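Long-range contacts in uncharacterized protein (Thermus thermophilus HB8, PDB 6SCE), which probably acts as a CRISPR-associated DNA nuclease of type III defence systems, switched on by binding cyclic oligoadenylate: residues A[112-117]-A[350-355]; A[297-302]-A[379-384]; A[154-159]-A[172-177]. All coordinates share one frame; numbering follows the deposited sequence.

Interactions 1 and 2 line one ligand site, where adenylate nucleotides of chain B lie between the two Rossmann-like parts of the chain. Interaction 1 (112-117 with 350-355) joins those parts beside A2 and A3 of chain B, while interaction 2 (297-302 with 379-384) links two loops of the second part and grips A3 and A4 of chain B. Their centres are about 13 Å apart, and they touch through a probable hydrogen bond, T383 OG1 to P351 O (2.8 Å). Interaction 3 (154-159 with 172-177) belongs to the sheet between those parts in sequence; its centre is about 29 Å and 34 Å from those of interactions 1 and 2, its nearest atom about 15 Å from the ligand.

Interaction 1 (A[112-117]-A[350-355]); sequences GHRALE and GPWALR. With nucleotides of chain B.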
loop_
_atom_site.group_PDB
_atom_site.type_symbol
_atom_site.label_atom_id
_atom_site.label_comp_id
_atom_site.label_asym_id
_atom_site.label_seq_id
_atom_site.Cartn_x
_atom_site.Cartn_y
_atom_site.Cartn_z
ATOM N N GLY A 112 -1.806 -6.149 -15.411
ATOM C CA GLY A 112 -0.766 -7.139 -15.166
ATOM C C GLY A 112 -0.624 -7.555 -13.731
ATOM O O GLY A 112 0.499 -7.798 -13.244
ATOM N N HIS A 113 -1.747 -7.676 -13.047
ATOM C CA HIS A 113 -1.715 -7.875 -11.639
ATOM C C HIS A 113 -1.865 -9.331 -11.188
ATOM O O HIS A 113 -1.907 -9.586 -9.999
ATOM C CB HIS A 113 -2.771 -6.997 -10.992
ATOM C CG HIS A 113 -2.463 -5.530 -11.098
ATOM N ND1 HIS A 113 -3.110 -4.697 -11.973
ATOM C CD2 HIS A 113 -1.592 -4.760 -10.411
ATOM C CE1 HIS A 113 -2.641 -3.466 -11.831
ATOM N NE2 HIS A 113 -1.722 -3.480 -10.891
ATOM N N ARG A 114 -1.941 -10.275 -12.119
ATOM C CA ARG A 114 -1.927 -11.694 -11.735
ATOM C C ARG A 114 -0.537 -12.317 -11.962
ATOM O O ARG A 114 -0.007 -12.313 -13.076
ATOM C CB ARG A 114 -3.018 -12.444 -12.514
ATOM C CG ARG A 114 -2.982 -13.974 -12.366
ATOM C CD ARG A 114 -3.188 -14.506 -10.962
ATOM N NE ARG A 114 -4.478 -14.225 -10.312
ATOM C CZ ARG A 114 -5.647 -14.808 -10.562
ATOM N NH1 ARG A 114 -5.784 -15.731 -11.521
ATOM N NH2 ARG A 114 -6.703 -14.465 -9.839
ATOM N N ALA A 115 0.063 -12.798 -10.883
ATOM C CA ALA A 115 1.386 -13.385 -10.913
ATOM C C ALA A 115 1.472 -14.524 -11.906
ATOM O O ALA A 115 0.525 -15.309 -12.033
ATOM C CB ALA A 115 1.781 -13.892 -9.516
ATOM N N LEU A 116 2.594 -14.550 -12.615
ATOM C CA LEU A 116 2.948 -15.521 -13.631
ATOM C C LEU A 116 2.113 -15.501 -14.899
ATOM O O LEU A 116 2.257 -16.385 -15.743
ATOM C CB LEU A 116 2.982 -16.948 -13.041
ATOM C CG LEU A 116 4.053 -17.220 -11.998
ATOM C CD1 LEU A 116 3.992 -18.689 -11.600
ATOM C CD2 LEU A 116 5.434 -16.877 -12.498
ATOM N N GLU A 117 1.250 -14.501 -15.074
ATOM C CA GLU A 117 0.546 -14.343 -16.351
ATOM C C GLU A 117 1.132 -13.206 -17.157
ATOM O O GLU A 117 1.781 -12.340 -16.596
ATOM C CB GLU A 117 -0.913 -14.080 -16.109
ATOM C CG GLU A 117 -1.683 -15.338 -15.747
ATOM C CD GLU A 117 -3.177 -15.162 -15.904
ATOM O OE1 GLU A 117 -3.613 -14.107 -16.402
ATOM O OE2 GLU A 117 -3.917 -16.079 -15.494
ATOM N N GLY A 350 -10.378 -12.962 -11.539
ATOM C CA GLY A 350 -9.031 -12.404 -11.451
ATOM C C GLY A 350 -9.067 -10.880 -11.471
ATOM O O GLY A 350 -10.132 -10.278 -11.606
ATOM N N PRO A 351 -7.885 -10.264 -11.378
ATOM C CA PRO A 351 -7.841 -8.793 -11.282
ATOM C C PRO A 351 -8.225 -8.071 -12.549
ATOM O O PRO A 351 -8.402 -6.860 -12.530
ATOM C CB PRO A 351 -6.386 -8.518 -10.881
ATOM C CG PRO A 351 -5.609 -9.708 -11.312
ATOM C CD PRO A 351 -6.582 -10.862 -11.064
ATOM N N TRP A 352 -8.357 -8.807 -13.650
ATOM C CA TRP A 352 -8.802 -8.259 -14.921
ATOM C C TRP A 352 -10.305 -8.208 -15.053
ATOM O O TRP A 352 -10.795 -7.726 -16.061
ATOM C CB TRP A 352 -8.271 -9.131 -16.088
ATOM C CG TRP A 352 -8.795 -10.567 -15.947
ATOM C CD1 TRP A 352 -10.006 -11.056 -16.378
ATOM C CD2 TRP A 352 -8.134 -11.656 -15.295
ATOM N NE1 TRP A 352 -10.139 -12.379 -16.006
ATOM C CE2 TRP A 352 -8.998 -12.777 -15.364
ATOM C CE3 TRP A 352 -6.888 -11.800 -14.680
ATOM C CZ2 TRP A 352 -8.654 -14.017 -14.837
ATOM C CZ3 TRP A 352 -6.551 -13.036 -14.148
ATOM C CH2 TRP A 352 -7.432 -14.124 -14.230
ATOM N N ALA A 353 -11.042 -8.701 -14.066
ATOM C CA ALA A 353 -12.455 -9.053 -14.292
ATOM C C ALA A 353 -13.437 -7.890 -14.114
ATOM O O ALA A 353 -14.333 -7.928 -13.278
ATOM C CB ALA A 353 -12.835 -10.222 -13.427
ATOM N N LEU A 354 -13.233 -6.870 -14.941
ATOM C CA LEU A 354 -14.044 -5.669 -14.960
ATOM C C LEU A 354 -15.512 -6.048 -15.172
ATOM O O LEU A 354 -16.393 -5.577 -14.476
ATOM C CB LEU A 354 -13.563 -4.789 -16.089
ATOM C CG LEU A 354 -14.309 -3.504 -16.351
ATOM C CD1 LEU A 354 -13.412 -2.512 -17.074
ATOM C CD2 LEU A 354 -15.601 -3.728 -17.133
ATOM N N ARG A 355 -15.771 -6.935 -16.129
ATOM C CA ARG A 355 -17.174 -7.272 -16.436
ATOM C C ARG A 355 -17.858 -8.069 -15.346
ATOM O O ARG A 355 -19.075 -7.917 -15.139
ATOM C CB ARG A 355 -17.259 -7.986 -17.780
ATOM C CG ARG A 355 -16.915 -7.044 -18.931
ATOM C CD ARG A 355 -17.000 -7.688 -20.324
ATOM N NE ARG A 355 -16.054 -8.790 -20.525
ATOM C CZ ARG A 355 -16.325 -10.084 -20.305
ATOM N NH1 ARG A 355 -15.392 -11.006 -20.526
ATOM N NH2 ARG A 355 -17.519 -10.478 -19.866
ATOM P P A B 3 -3.747 0.013 -10.941
ATOM O OP1 A B 3 -4.588 -0.502 -12.097
ATOM O OP2 A B 3 -3.765 1.512 -10.815
ATOM O "O5'" A B 3 -4.243 -0.669 -9.599
ATOM C "C5'" A B 3 -3.497 -0.637 -8.374
ATOM C "C4'" A B 3 -4.361 -1.283 -7.316
ATOM O "O4'" A B 3 -4.570 -2.689 -7.645
ATOM C "C3'" A B 3 -3.803 -1.254 -5.898
ATOM O "O3'" A B 3 -4.839 -0.776 -5.062
ATOM C "C2'" A B 3 -3.464 -2.728 -5.628
ATOM O "O2'" A B 3 -3.520 -3.090 -4.265
ATOM C "C1'" A B 3 -4.541 -3.425 -6.450
ATOM N N9 A B 3 -4.224 -4.793 -6.791
ATOM C C8 A B 3 -3.048 -5.246 -7.340
ATOM N N7 A B 3 -3.074 -6.543 -7.575
ATOM C C5 A B 3 -4.345 -6.941 -7.194
ATOM C C6 A B 3 -4.985 -8.195 -7.218
ATOM N N6 A B 3 -4.406 -9.292 -7.699
ATOM N N1 A B 3 -6.267 -8.239 -6.787
ATOM C C2 A B 3 -6.845 -7.115 -6.346
ATOM N N3 A B 3 -6.340 -5.877 -6.269
ATOM C C4 A B 3 -5.069 -5.866 -6.716
ATOM P P A B 2 1.015 4.243 -11.607
ATOM O OP1 A B 2 2.380 4.156 -11.001
ATOM O OP2 A B 2 0.777 4.883 -12.949
ATOM O "O5'" A B 2 0.444 2.746 -11.685
ATOM C "C5'" A B 2 -0.760 2.509 -12.450
ATOM C "C4'" A B 2 -1.080 1.035 -12.433
ATOM O "O4'" A B 2 -0.040 0.329 -13.163
ATOM C "C3'" A B 2 -1.161 0.385 -11.057
ATOM O "O3'" A B 2 -2.246 -0.538 -10.985
ATOM C "C2'" A B 2 0.158 -0.376 -10.955
ATOM O "O2'" A B 2 0.055 -1.523 -10.139
ATOM C "C1'" A B 2 0.383 -0.774 -12.407
ATOM N N9 A B 2 1.752 -1.112 -12.745
ATOM C C8 A B 2 2.897 -0.760 -12.066
ATOM N N7 A B 2 3.973 -1.281 -12.597
ATOM C C5 A B 2 3.516 -2.033 -13.669
ATOM C C6 A B 2 4.176 -2.838 -14.618
ATOM N N6 A B 2 5.482 -3.093 -14.593
ATOM N N1 A B 2 3.414 -3.410 -15.581
ATOM C C2 A B 2 2.087 -3.229 -15.534
ATOM N N3 A B 2 1.355 -2.506 -14.685
ATOM C C4 A B 2 2.143 -1.935 -13.763
#
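The indole of W352 and the guanidinium of R114 meet, while the imidazole of H113 lies apart against the ligand. The indole carries CA of G350, two residues earlier, over one face, and R114 reaches its edge: NH1 of R114 lies 3.6 Å from CH2 of W352, close to the ring plane. Over one face of the guanidinium, near its rim, sits CZ3 of W352, and the two planes stand 73° apart, too steep to stack. R114 gets there with CG anti to the backbone N (chi1 171°) and bends at chi2 and chi3, bringing NH2 to 3.5 Å from G350 CA. Its NE forms a salt bridge with E324, and NH2 is bonded to S349 O. E117 brings OE1 to 3.9 Å from CZ3 of W352, yet its salt bridge is to R120, which also makes a cation-pi contact with the indole. The P351 ring packs on the backbone of 113-114, CG lying 3.8 Å from H113 C. Over one face the imidazole of H113 has O4' of A3 of chain B, and at its edge NE2 hydrogen-bonds O2' of A2 of chain B (2.7 Å). H113 O accepts a weak bond from N6 of A3 of chain B (3.4 Å). Two loops at strand ends of separate Rossmann-like sheets thus close on the nucleotides, consistent with a CARF-type cyclic oligoadenylate pocket.

Interaction 2 (A[297-302]-A[379-384]); sequences LVSEQA and LNSGTT. With nucleotides of chain B.
Two loops at the C-terminal ends of neighbouring parallel strands, 293-297 and 375-378, meet in a Rossmann-like fold, the place where such folds usually hold their ligands and, here, consistent with a CARF domain. One direct hydrogen bond joins them: G382 N donates to S299 OG at 2.9 Å, with an N-H...O angle of 161°. That hydroxyl, set between the backbone N and the carbonyl carbon (chi1 61°), donates a hydrogen bond to OP2 of A4 of chain B, 2.7 Å from OG, and is thereby held from both sides. Replacing S299 would remove the hydroxyl and both bonds, so that an alanine here would probably loosen the grip of the two loops on the phosphate.

Water supplies the rest of the polar joinery. One molecule accepts from L297 N and S381 N; a second donates to L297 O and S381 OG; a third accepts a hydrogen bond from S381 OG and donates to Q301 O and to OP2 of A4 of chain B.

Van der Waals packing comes from L297. In the conformer described its CD1 lies 3.3 Å from S381 O, a buried carbonyl oxygen without a hydrogen-bond partner in the model, and CB of L297 is 3.7 Å from G382 N.

Ligand bonds extend along both loops. Q301 N donates to OP2 (3.0 Å) and N380 ND2 to the ribose O4' (3.1 Å) of A4 of chain B. At the start of helix 384-393, OP1 of A3 of chain B is gripped twice by T384, from N at 2.8 Å and from OG1 at 2.6 Å.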
loop_
_atom_site.group_PDB
_atom_site.type_symbol
_atom_site.label_atom_id
_atom_site.label_comp_id
_atom_site.label_asym_id
_atom_site.label_seq_id
_atom_site.Cartn_x
_atom_site.Cartn_y
_atom_site.Cartn_z
ATOM N N LEU A 297 -14.215 -2.530 -3.595
ATOM C CA LEU A 297 -13.248 -3.583 -3.843
ATOM C C LEU A 297 -12.384 -3.695 -2.581
ATOM O O LEU A 297 -12.430 -2.797 -1.729
ATOM C CB LEU A 297 -12.455 -3.241 -5.116
ATOM C CG LEU A 297 -13.594 -3.042 -6.134
ATOM C CD1 LEU A 297 -13.635 -1.730 -6.880
ATOM C CD2 LEU A 297 -13.832 -4.260 -7.005
ATOM N N VAL A 298 -11.635 -4.794 -2.439
ATOM C CA VAL A 298 -10.689 -4.945 -1.353
ATOM C C VAL A 298 -9.319 -5.141 -1.974
ATOM O O VAL A 298 -9.130 -5.960 -2.878
ATOM C CB VAL A 298 -11.049 -6.103 -0.399
ATOM C CG1 VAL A 298 -9.972 -6.267 0.670
ATOM C CG2 VAL A 298 -12.383 -5.828 0.270
ATOM N N SER A 299 -8.360 -4.364 -1.501
ATOM C CA SER A 299 -6.995 -4.461 -1.983
ATOM C C SER A 299 -5.998 -4.004 -0.911
ATOM O O SER A 299 -6.309 -4.074 0.277
ATOM C CB SER A 299 -6.851 -3.763 -3.326
ATOM O OG SER A 299 -7.146 -2.376 -3.259
ATOM N N GLU A 300 -4.791 -3.600 -1.291
ATOM C CA GLU A 300 -3.710 -3.476 -0.336
ATOM C C GLU A 300 -3.951 -2.362 0.694
ATOM O O GLU A 300 -3.648 -2.519 1.867
ATOM C CB GLU A 300 -2.371 -3.284 -1.064
ATOM C CG GLU A 300 -1.183 -2.998 -0.149
ATOM C CD GLU A 300 -0.855 -4.137 0.816
ATOM O OE1 GLU A 300 -1.121 -5.304 0.447
ATOM O OE2 GLU A 300 -0.308 -3.866 1.935
ATOM N N GLN A 301 -4.526 -1.246 0.279
ATOM C CA GLN A 301 -4.709 -0.129 1.231
ATOM C C GLN A 301 -6.011 -0.229 1.978
ATOM O O GLN A 301 -7.073 -0.218 1.384
ATOM C CB GLN A 301 -4.616 1.204 0.522
ATOM C CG GLN A 301 -3.322 1.420 -0.191
ATOM C CD GLN A 301 -2.116 1.247 0.704
ATOM O OE1 GLN A 301 -2.064 1.803 1.811
ATOM N NE2 GLN A 301 -1.106 0.529 0.215
ATOM N N ALA A 302 -5.933 -0.306 3.301
ATOM C CA ALA A 302 -7.143 -0.350 4.117
ATOM C C ALA A 302 -7.766 1.025 4.360
ATOM O O ALA A 302 -8.949 1.117 4.555
ATOM C CB ALA A 302 -6.836 -0.992 5.458
ATOM N N LEU A 379 -14.202 4.103 -4.998
ATOM C CA LEU A 379 -13.424 3.819 -6.202
ATOM C C LEU A 379 -11.910 3.773 -5.991
ATOM O O LEU A 379 -11.147 3.795 -6.949
ATOM C CB LEU A 379 -13.804 4.829 -7.290
ATOM C CG LEU A 379 -15.273 4.781 -7.722
ATOM C CD1 LEU A 379 -15.598 5.869 -8.723
ATOM C CD2 LEU A 379 -15.631 3.431 -8.329
ATOM N N ASN A 380 -11.473 3.673 -4.735
ATOM C CA ASN A 380 -10.066 3.612 -4.406
ATOM C C ASN A 380 -9.390 2.292 -4.604
ATOM O O ASN A 380 -8.190 2.277 -4.852
ATOM C CB ASN A 380 -9.800 3.959 -2.952
ATOM C CG ASN A 380 -9.917 5.449 -2.689
ATOM O OD1 ASN A 380 -10.995 5.912 -2.386
ATOM N ND2 ASN A 380 -8.836 6.180 -2.830
ATOM N N SER A 381 -10.139 1.205 -4.467
ATOM C CA SER A 381 -9.526 -0.112 -4.296
ATOM C C SER A 381 -9.706 -1.008 -5.525
ATOM O O SER A 381 -10.492 -0.746 -6.438
ATOM C CB SER A 381 -10.080 -0.785 -3.046
ATOM O OG SER A 381 -10.002 0.076 -1.915
ATOM N N GLY A 382 -8.956 -2.107 -5.490
ATOM C CA GLY A 382 -8.800 -2.970 -6.612
ATOM C C GLY A 382 -7.938 -2.331 -7.675
ATOM O O GLY A 382 -7.502 -1.170 -7.575
ATOM N N THR A 383 -7.734 -3.090 -8.736
ATOM C CA THR A 383 -7.038 -2.634 -9.921
ATOM C C THR A 383 -7.912 -1.639 -10.670
ATOM O O THR A 383 -9.090 -1.492 -10.372
ATOM C CB THR A 383 -6.753 -3.821 -10.851
ATOM O OG1 THR A 383 -8.007 -4.353 -11.278
ATOM C CG2 THR A 383 -5.916 -4.872 -10.133
ATOM N N THR A 384 -7.366 -0.954 -11.662
ATOM C CA THR A 384 -8.177 -0.015 -12.447
ATOM C C THR A 384 -9.334 -0.723 -13.153
ATOM O O THR A 384 -10.459 -0.219 -13.169
ATOM C CB THR A 384 -7.326 0.806 -13.435
ATOM O OG1 THR A 384 -6.262 1.436 -12.709
ATOM C CG2 THR A 384 -8.122 1.844 -14.100
ATOM P P A B 3 -3.747 0.013 -10.941
ATOM O OP1 A B 3 -4.588 -0.502 -12.097
ATOM O OP2 A B 3 -3.765 1.512 -10.815
ATOM O "O5'" A B 3 -4.243 -0.669 -9.599
ATOM C "C5'" A B 3 -3.497 -0.637 -8.374
ATOM C "C4'" A B 3 -4.361 -1.283 -7.316
ATOM O "O4'" A B 3 -4.570 -2.689 -7.645
ATOM C "C3'" A B 3 -3.803 -1.254 -5.898
ATOM O "O3'" A B 3 -4.839 -0.776 -5.062
ATOM C "C2'" A B 3 -3.464 -2.728 -5.628
ATOM O "O2'" A B 3 -3.520 -3.090 -4.265
ATOM C "C1'" A B 3 -4.541 -3.425 -6.450
ATOM N N9 A B 3 -4.224 -4.793 -6.791
ATOM C C8 A B 3 -3.048 -5.246 -7.340
ATOM N N7 A B 3 -3.074 -6.543 -7.575
ATOM C C5 A B 3 -4.345 -6.941 -7.194
ATOM C C6 A B 3 -4.985 -8.195 -7.218
ATOM N N6 A B 3 -4.406 -9.292 -7.699
ATOM N N1 A B 3 -6.267 -8.239 -6.787
ATOM C C2 A B 3 -6.845 -7.115 -6.346
ATOM N N3 A B 3 -6.340 -5.877 -6.269
ATOM C C4 A B 3 -5.069 -5.866 -6.716
ATOM P P A B 4 -4.554 0.083 -3.736
ATOM O OP1 A B 4 -3.097 0.364 -3.607
ATOM O OP2 A B 4 -5.296 -0.508 -2.567
ATOM O "O5'" A B 4 -5.277 1.425 -4.215
ATOM C "C5'" A B 4 -5.490 2.456 -3.239
ATOM C "C4'" A B 4 -5.537 3.782 -3.957
ATOM O "O4'" A B 4 -6.074 4.801 -3.065
ATOM C "C3'" A B 4 -4.165 4.276 -4.395
ATOM O "O3'" A B 4 -4.158 5.023 -5.608
ATOM C "C2'" A B 4 -3.805 5.210 -3.236
ATOM O "O2'" A B 4 -2.783 6.123 -3.568
ATOM C "C1'" A B 4 -5.155 5.866 -3.011
ATOM N N9 A B 4 -5.290 6.579 -1.749
ATOM C C8 A B 4 -5.740 7.870 -1.633
ATOM N N7 A B 4 -5.717 8.307 -0.400
ATOM C C5 A B 4 -5.186 7.256 0.341
ATOM C C6 A B 4 -4.900 7.103 1.714
ATOM N N6 A B 4 -5.079 8.058 2.633
ATOM N N1 A B 4 -4.354 5.924 2.107
ATOM C C2 A B 4 -4.141 4.977 1.183
ATOM N N3 A B 4 -4.392 4.999 -0.129
ATOM C C4 A B 4 -4.921 6.176 -0.492
HETATM O O HOH W 1 -13.112 0.240 -3.774
HETATM O O HOH W 2 -11.097 -1.286 0.009
HETATM O O HOH W 3 -7.486 0.568 -1.250
#

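Interaction 3 (A[154-159]-A[172-177]); sequences AWERVS and RLPGRE
Strand 156-158, an outermost strand of a six-stranded mixed sheet, is joined antiparallel to strand 169-172, the two forming a beta-hairpin with a long connection at the edge of the sheet. E156 and R172 form a hydrogen-bonded pair whose backbone groups satisfy each other fully: E156 N donates to R172 O at 2.9 Å, and R172 N donates to E156 O at 2.8 Å. Both donors approach nearly along the C=O axis of the acceptor. R172 O also receives a CA-H...O contact from W155 CA, 3.2 Å away.

The same two residues pair again through their side chains, which lie alongside each other on one face of the sheet. NH2 of R172 forms a salt bridge with OE1 of E156 at 3.2 Å. The oxygen lies near the guanidinium plane, but the nitrogen comes from above the carboxylate, and the two planes are turned 85° apart, so this is a single-point contact and not a bidentate fork. R172 CG stands anti to the backbone N and the chain folds at chi3 (75°) to bring the guanidinium back.

Past the pair the loop closes in a type I turn, with R176 N bonded to L173 O. W155 leads its indole onto helix 140-148, leaving its CB against L173 CD1 (3.9 Å), while R176 NE finds its salt bridge with E153. A154 O lacks a direct backbone donor across the contact; a water donates to it at 2.6 Å and accepts in turn from G175 N, and L173 CA approaches the same A154 O to 3.4 Å.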
loop_
_atom_site.group_PDB
_atom_site.type_symbol
_atom_site.label_atom_id
_atom_site.label_comp_id
_atom_site.label_asym_id
_atom_site.label_seq_id
_atom_site.Cartn_x
_atom_site.Cartn_y
_atom_site.Cartn_z
ATOM N N ALA A 154 23.944 -1.425 -12.062
ATOM C CA ALA A 154 24.546 -2.245 -13.084
ATOM C C ALA A 154 23.952 -3.644 -13.022
ATOM O O ALA A 154 23.488 -4.111 -11.985
ATOM C CB ALA A 154 26.078 -2.289 -12.934
ATOM N N TRP A 155 23.939 -4.314 -14.157
ATOM C CA TRP A 155 23.349 -5.618 -14.220
ATOM C C TRP A 155 23.991 -6.445 -15.290
ATOM O O TRP A 155 24.606 -5.909 -16.199
ATOM C CB TRP A 155 21.848 -5.484 -14.457
ATOM C CG TRP A 155 21.545 -4.727 -15.692
ATOM C CD1 TRP A 155 21.536 -3.373 -15.849
ATOM C CD2 TRP A 155 21.245 -5.280 -16.947
ATOM N NE1 TRP A 155 21.219 -3.047 -17.122
ATOM C CE2 TRP A 155 21.051 -4.201 -17.837
ATOM C CE3 TRP A 155 21.119 -6.573 -17.416
ATOM C CZ2 TRP A 155 20.734 -4.381 -19.157
ATOM C CZ3 TRP A 155 20.785 -6.756 -18.736
ATOM C CH2 TRP A 155 20.603 -5.666 -19.595
ATOM N N GLU A 156 23.842 -7.752 -15.161
ATOM C CA GLU A 156 24.294 -8.697 -16.169
ATOM C C GLU A 156 23.348 -9.867 -16.249
ATOM O O GLU A 156 22.797 -10.324 -15.217
ATOM C CB GLU A 156 25.701 -9.176 -15.840
ATOM C CG GLU A 156 25.824 -9.816 -14.480
ATOM C CD GLU A 156 27.256 -10.143 -14.145
ATOM O OE1 GLU A 156 27.531 -11.336 -13.868
ATOM O OE2 GLU A 156 28.089 -9.207 -14.198
ATOM N N ARG A 157 23.160 -10.364 -17.467
ATOM C CA ARG A 157 22.230 -11.439 -17.712
ATOM C C ARG A 157 22.744 -12.743 -17.125
ATOM O O ARG A 157 23.931 -13.051 -17.220
ATOM C CB ARG A 157 21.950 -11.614 -19.199
ATOM C CG ARG A 157 21.200 -10.438 -19.861
ATOM C CD ARG A 157 19.726 -10.473 -19.499
ATOM N NE ARG A 157 19.103 -11.690 -19.987
ATOM C CZ ARG A 157 18.615 -11.859 -21.207
ATOM N NH1 ARG A 157 18.633 -10.862 -22.094
ATOM N NH2 ARG A 157 18.103 -13.030 -21.547
ATOM N N VAL A 158 21.841 -13.506 -16.533
ATOM C CA VAL A 158 22.200 -14.792 -15.943
ATOM C C VAL A 158 21.094 -15.735 -16.243
ATOM O O VAL A 158 19.974 -15.326 -16.597
ATOM C CB VAL A 158 22.413 -14.728 -14.416
ATOM C CG1 VAL A 158 23.638 -13.916 -14.081
ATOM C CG2 VAL A 158 21.167 -14.197 -13.703
ATOM N N SER A 159 21.383 -17.013 -16.082
ATOM C CA SER A 159 20.380 -18.009 -16.263
ATOM C C SER A 159 19.262 -17.771 -15.232
ATOM O O SER A 159 19.557 -17.499 -14.076
ATOM C CB SER A 159 20.995 -19.406 -16.052
ATOM O OG SER A 159 19.943 -20.318 -16.037
ATOM N N ARG A 172 21.493 -10.456 -12.789
ATOM C CA ARG A 172 22.103 -10.241 -11.514
ATOM C C ARG A 172 22.546 -8.793 -11.442
ATOM O O ARG A 172 22.985 -8.222 -12.423
ATOM C CB ARG A 172 23.288 -11.186 -11.367
ATOM C CG ARG A 172 23.896 -11.174 -10.009
ATOM C CD ARG A 172 24.970 -12.248 -9.902
ATOM N NE ARG A 172 26.179 -11.846 -10.600
ATOM C CZ ARG A 172 27.134 -11.075 -10.074
ATOM N NH1 ARG A 172 27.032 -10.607 -8.827
ATOM N NH2 ARG A 172 28.203 -10.767 -10.803
ATOM N N LEU A 173 22.386 -8.194 -10.274
ATOM C CA LEU A 173 22.821 -6.838 -10.026
ATOM C C LEU A 173 24.033 -6.922 -9.109
ATOM O O LEU A 173 23.890 -7.146 -7.898
ATOM C CB LEU A 173 21.712 -6.015 -9.370
ATOM C CG LEU A 173 20.609 -5.473 -10.280
ATOM C CD1 LEU A 173 19.979 -6.533 -11.145
ATOM C CD2 LEU A 173 19.548 -4.816 -9.400
ATOM N N PRO A 174 25.237 -6.733 -9.667
ATOM C CA PRO A 174 26.415 -6.949 -8.809
ATOM C C PRO A 174 26.420 -6.056 -7.569
ATOM O O PRO A 174 26.920 -6.475 -6.543
ATOM C CB PRO A 174 27.583 -6.634 -9.747
ATOM C CG PRO A 174 27.059 -7.065 -11.095
ATOM C CD PRO A 174 25.635 -6.544 -11.078
ATOM N N GLY A 175 25.821 -4.873 -7.652
ATOM C CA GLY A 175 25.663 -3.987 -6.502
ATOM C C GLY A 175 24.555 -4.327 -5.508
ATOM O O GLY A 175 24.337 -3.573 -4.566
ATOM N N ARG A 176 23.818 -5.417 -5.732
ATOM C CA ARG A 176 22.689 -5.780 -4.857
ATOM C C ARG A 176 22.747 -7.241 -4.568
ATOM O O ARG A 176 22.155 -8.052 -5.273
ATOM C CB ARG A 176 21.337 -5.483 -5.500
ATOM C CG ARG A 176 21.108 -4.037 -5.872
ATOM C CD ARG A 176 20.166 -3.358 -4.929
ATOM N NE ARG A 176 20.504 -1.955 -4.788
ATOM C CZ ARG A 176 20.042 -1.173 -3.825
ATOM N NH1 ARG A 176 19.204 -1.656 -2.904
ATOM N NH2 ARG A 176 20.423 0.099 -3.785
ATOM N N GLU A 177 23.430 -7.575 -3.477
ATOM C CA GLU A 177 23.590 -8.954 -3.037
ATOM C C GLU A 177 22.220 -9.542 -2.678
ATOM O O GLU A 177 21.357 -8.824 -2.209
ATOM C CB GLU A 177 24.504 -8.921 -1.800
ATOM C CG GLU A 177 24.886 -10.250 -1.193
ATOM C CD GLU A 177 25.693 -10.071 0.091
ATOM O OE1 GLU A 177 25.983 -8.907 0.462
ATOM O OE2 GLU A 177 26.029 -11.099 0.727
HETATM O O HOH W 4 24.254 -3.489 -9.602
#